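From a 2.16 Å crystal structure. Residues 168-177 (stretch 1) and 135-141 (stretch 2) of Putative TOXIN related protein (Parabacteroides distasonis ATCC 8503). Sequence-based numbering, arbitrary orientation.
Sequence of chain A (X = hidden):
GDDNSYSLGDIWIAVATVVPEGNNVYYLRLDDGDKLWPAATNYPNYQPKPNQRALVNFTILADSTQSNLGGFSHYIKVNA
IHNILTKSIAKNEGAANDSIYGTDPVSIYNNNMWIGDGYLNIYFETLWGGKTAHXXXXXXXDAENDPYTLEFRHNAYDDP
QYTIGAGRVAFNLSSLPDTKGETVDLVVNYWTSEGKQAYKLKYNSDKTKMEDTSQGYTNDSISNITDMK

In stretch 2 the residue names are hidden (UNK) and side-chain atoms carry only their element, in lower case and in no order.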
# COMPACT_ATOMS: atom_id res chain seq x y z
N ARG A 168 3.49 7.18 3.59
CA ARG A 168 3.12 5.80 3.45
C ARG A 168 1.82 5.66 2.66
O ARG A 168 0.91 6.48 2.73
CB ARG A 168 2.97 5.16 4.80
CG ARG A 168 4.24 4.98 5.57
CD ARG A 168 3.91 4.32 6.89
NE ARG A 168 5.08 3.96 7.66
CZ ARG A 168 5.82 2.88 7.49
NH1 ARG A 168 5.57 1.95 6.57
NH2 ARG A 168 6.83 2.72 8.30
N VAL A 169 1.75 4.60 1.87
CA VAL A 169 0.55 4.27 1.12
C VAL A 169 0.46 2.75 0.98
O VAL A 169 1.48 2.02 1.01
CB VAL A 169 0.58 5.01 -0.26
CG1 VAL A 169 1.79 4.49 -1.15
CG2 VAL A 169 -0.75 4.88 -0.98
N ALA A 170 -0.75 2.26 0.77
CA ALA A 170 -1.03 0.86 0.45
C ALA A 170 -2.03 0.82 -0.69
O ALA A 170 -3.01 1.58 -0.66
CB ALA A 170 -1.60 0.15 1.67
N PHE A 171 -1.73 -0.00 -1.70
CA PHE A 171 -2.62 -0.20 -2.85
C PHE A 171 -3.18 -1.63 -2.89
O PHE A 171 -2.44 -2.62 -2.83
CB PHE A 171 -1.88 0.11 -4.17
CG PHE A 171 -1.41 1.53 -4.28
CD1 PHE A 171 -2.30 2.56 -4.58
CD2 PHE A 171 -0.07 1.86 -4.15
CE1 PHE A 171 -1.86 3.86 -4.70
CE2 PHE A 171 0.37 3.19 -4.32
CZ PHE A 171 -0.50 4.17 -4.57
N ASN A 172 -4.50 -1.74 -2.96
CA ASN A 172 -5.16 -3.02 -2.98
C ASN A 172 -4.90 -3.63 -4.35
O ASN A 172 -5.23 -3.03 -5.38
CB ASN A 172 -6.66 -2.82 -2.70
CG ASN A 172 -7.40 -4.10 -2.43
OD1 ASN A 172 -7.12 -5.12 -3.04
ND2 ASN A 172 -8.44 -4.03 -1.60
N LEU A 173 -4.30 -4.81 -4.38
CA LEU A 173 -3.98 -5.47 -5.66
C LEU A 173 -5.02 -6.46 -6.13
O LEU A 173 -4.79 -7.20 -7.08
CB LEU A 173 -2.64 -6.20 -5.56
CG LEU A 173 -1.46 -5.30 -5.23
CD1 LEU A 173 -0.15 -6.09 -5.09
CD2 LEU A 173 -1.33 -4.23 -6.27
N SER A 174 -6.16 -6.49 -5.48
CA SER A 174 -7.11 -7.55 -5.73
C SER A 174 -7.74 -7.46 -7.13
O SER A 174 -8.36 -8.40 -7.55
CB SER A 174 -8.19 -7.55 -4.64
OG SER A 174 -9.02 -6.42 -4.76
N SER A 175 -7.57 -6.33 -7.82
CA SER A 175 -8.05 -6.10 -9.18
C SER A 175 -7.06 -6.60 -10.24
O SER A 175 -7.36 -6.48 -11.42
CB SER A 175 -8.27 -4.58 -9.41
OG SER A 175 -7.03 -3.88 -9.45
N LEU A 176 -5.89 -7.10 -9.85
CA LEU A 176 -4.99 -7.70 -10.82
C LEU A 176 -5.56 -9.05 -11.25
O LEU A 176 -6.26 -9.69 -10.47
CB LEU A 176 -3.58 -7.89 -10.28
CG LEU A 176 -2.79 -6.61 -9.97
CD1 LEU A 176 -1.45 -7.02 -9.32
CD2 LEU A 176 -2.60 -5.73 -11.20
N PRO A 177 -5.28 -9.49 -12.50
CA PRO A 177 -5.84 -10.79 -12.89
C PRO A 177 -5.35 -11.91 -12.00
O PRO A 177 -4.19 -11.89 -11.49
CB PRO A 177 -5.39 -10.96 -14.37
CG PRO A 177 -4.77 -9.64 -14.82
CD PRO A 177 -4.36 -8.92 -13.50
N UNK A 135 -1.19 14.01 -4.84
CA UNK A 135 -2.04 12.93 -5.33
C UNK A 135 -1.14 11.72 -5.58
O UNK A 135 -0.20 11.83 -6.34
c UNK A 135 -4.10 12.64 -8.52
c UNK A 135 -5.24 12.01 -9.04
c UNK A 135 -5.87 11.37 -6.77
c UNK A 135 -6.15 11.37 -8.14
c UNK A 135 -2.63 13.39 -6.66
c UNK A 135 -4.72 12.00 -6.30
c UNK A 135 -3.82 12.61 -7.16
N UNK A 136 -1.48 10.58 -4.97
CA UNK A 136 -0.64 9.38 -4.90
C UNK A 136 -1.44 8.26 -5.55
O UNK A 136 -2.56 7.98 -5.11
c UNK A 136 1.55 10.64 -3.15
c UNK A 136 -0.36 8.96 -3.42
c UNK A 136 0.64 7.85 -3.32
c UNK A 136 0.20 10.11 -2.59
N UNK A 137 -0.90 7.63 -6.57
CA UNK A 137 -1.63 6.56 -7.26
C UNK A 137 -0.76 5.43 -7.80
O UNK A 137 0.43 5.57 -8.00
c UNK A 137 -2.40 7.14 -8.45
o UNK A 137 -4.61 7.40 -7.66
c UNK A 137 -3.59 7.95 -8.03
n UNK A 137 -3.44 9.26 -8.06
N UNK A 138 -1.42 4.33 -8.09
CA UNK A 138 -0.80 3.19 -8.76
C UNK A 138 -1.69 2.88 -9.96
O UNK A 138 -2.90 2.70 -9.79
c UNK A 138 -0.36 -0.43 -7.43
c UNK A 138 0.01 0.79 -8.29
c UNK A 138 1.49 1.11 -8.22
c UNK A 138 -0.79 2.00 -7.82
N UNK A 139 -1.10 2.86 -11.15
CA UNK A 139 -1.84 2.61 -12.39
C UNK A 139 -1.23 1.55 -13.25
O UNK A 139 -0.05 1.19 -13.12
c UNK A 139 -0.63 4.28 -13.83
c UNK A 139 -2.61 4.98 -12.37
c UNK A 139 -1.98 3.86 -13.22
c UNK A 139 -0.77 5.49 -14.79
N UNK A 140 -2.06 1.00 -14.13
CA UNK A 140 -1.56 0.02 -15.13
C UNK A 140 -1.52 0.69 -16.48
O UNK A 140 -2.58 0.91 -17.07
n UNK A 140 -3.27 -4.37 -14.28
o UNK A 140 -4.82 -2.78 -14.08
c UNK A 140 -2.53 -2.09 -14.03
c UNK A 140 -3.64 -3.11 -14.15
c UNK A 140 -2.52 -1.18 -15.22
N UNK A 141 -0.32 1.03 -17.00
CA UNK A 141 -0.36 1.66 -18.30
C UNK A 141 -0.97 0.78 -19.44
O UNK A 141 -1.42 1.32 -20.38
c UNK A 141 1.05 0.91 -16.52
c UNK A 141 1.82 0.99 -17.75
c UNK A 141 1.12 1.90 -18.61
O HOH W 1 -6.49 -3.03 -11.99

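Position 135 carries seven side-chain carbons, one leading into a six-membered ring with no heteroatom, and none comes within contact range of stretch 1. An all-carbon ring on a single carbon is phenylalanine, F135, here a partly exposed opening to the strand.

Position 136 has four carbons, forked at the first, with one arm two carbons long. Its CA-to-CB bond points toward stretch 1, and the one-carbon arm lies near V169 and F171 while the longer arm leads away. Beta-branching with unequal arms gives isoleucine, I136. Its CG2 sits 4.0 Å from CG2 of V169 and 4.1 Å from CZ of F171.

At position 137 two carbons end in one oxygen and one nitrogen, a short amide; the CA-to-CB bond points away from stretch 1, and the side chain makes no contact with it. That is asparagine, N137. What faces the partner is its backbone: C of N137 lies 3.5 Å from CZ of F171, while OD1 is hydrogen-bonded elsewhere in the structure.

Position 138 shows four carbons forked at the second; its CA-to-CB bond points toward stretch 1, and the side chain touches F171 and L173. The fork one carbon further out identifies leucine, L138. Its CB stands 3.5 Å from the centroid of the F171 ring, only 7° off the ring normal, a CH-pi contact over the face; its CD2 reaches to 4.1 Å from CD2 of L173.

Position 139 again has four carbons forked at the first, one arm two carbons long, but out of reach of stretch 1. This is isoleucine, I139, buried but without contact to stretch 1.

Position 140 bears three carbons, the third holding one oxygen and one nitrogen; its CA-to-CB bond points toward stretch 1, and the amide end packs against L176. The longer amide is glutamine, Q140. Its NE2 lies 3.4 Å from CD2 of L176, a packing contact, and its OE1 accepts from a water at 2.7 Å that also lies 2.7 Å from OG of S175.

Position 141 has three carbons closing a ring onto the backbone nitrogen: proline, P141, without contact here.

The contact works by side-chain packing between strands whose axes approach to 8.2 Å and run 33° apart in direction; no direct hydrogen bond crosses it. Alternation supplies the pattern: V169 and F171 meet I136 and L138, with F171 the broad platform. Beyond the strand, a type I turn from L173 to L176, closed by L176 N to L173 O at 3.0 Å, brings L176 to Q140, and one water bridges Q140 OE1 to S175 OG.

Stretch 2 (135-141) FINLIQP
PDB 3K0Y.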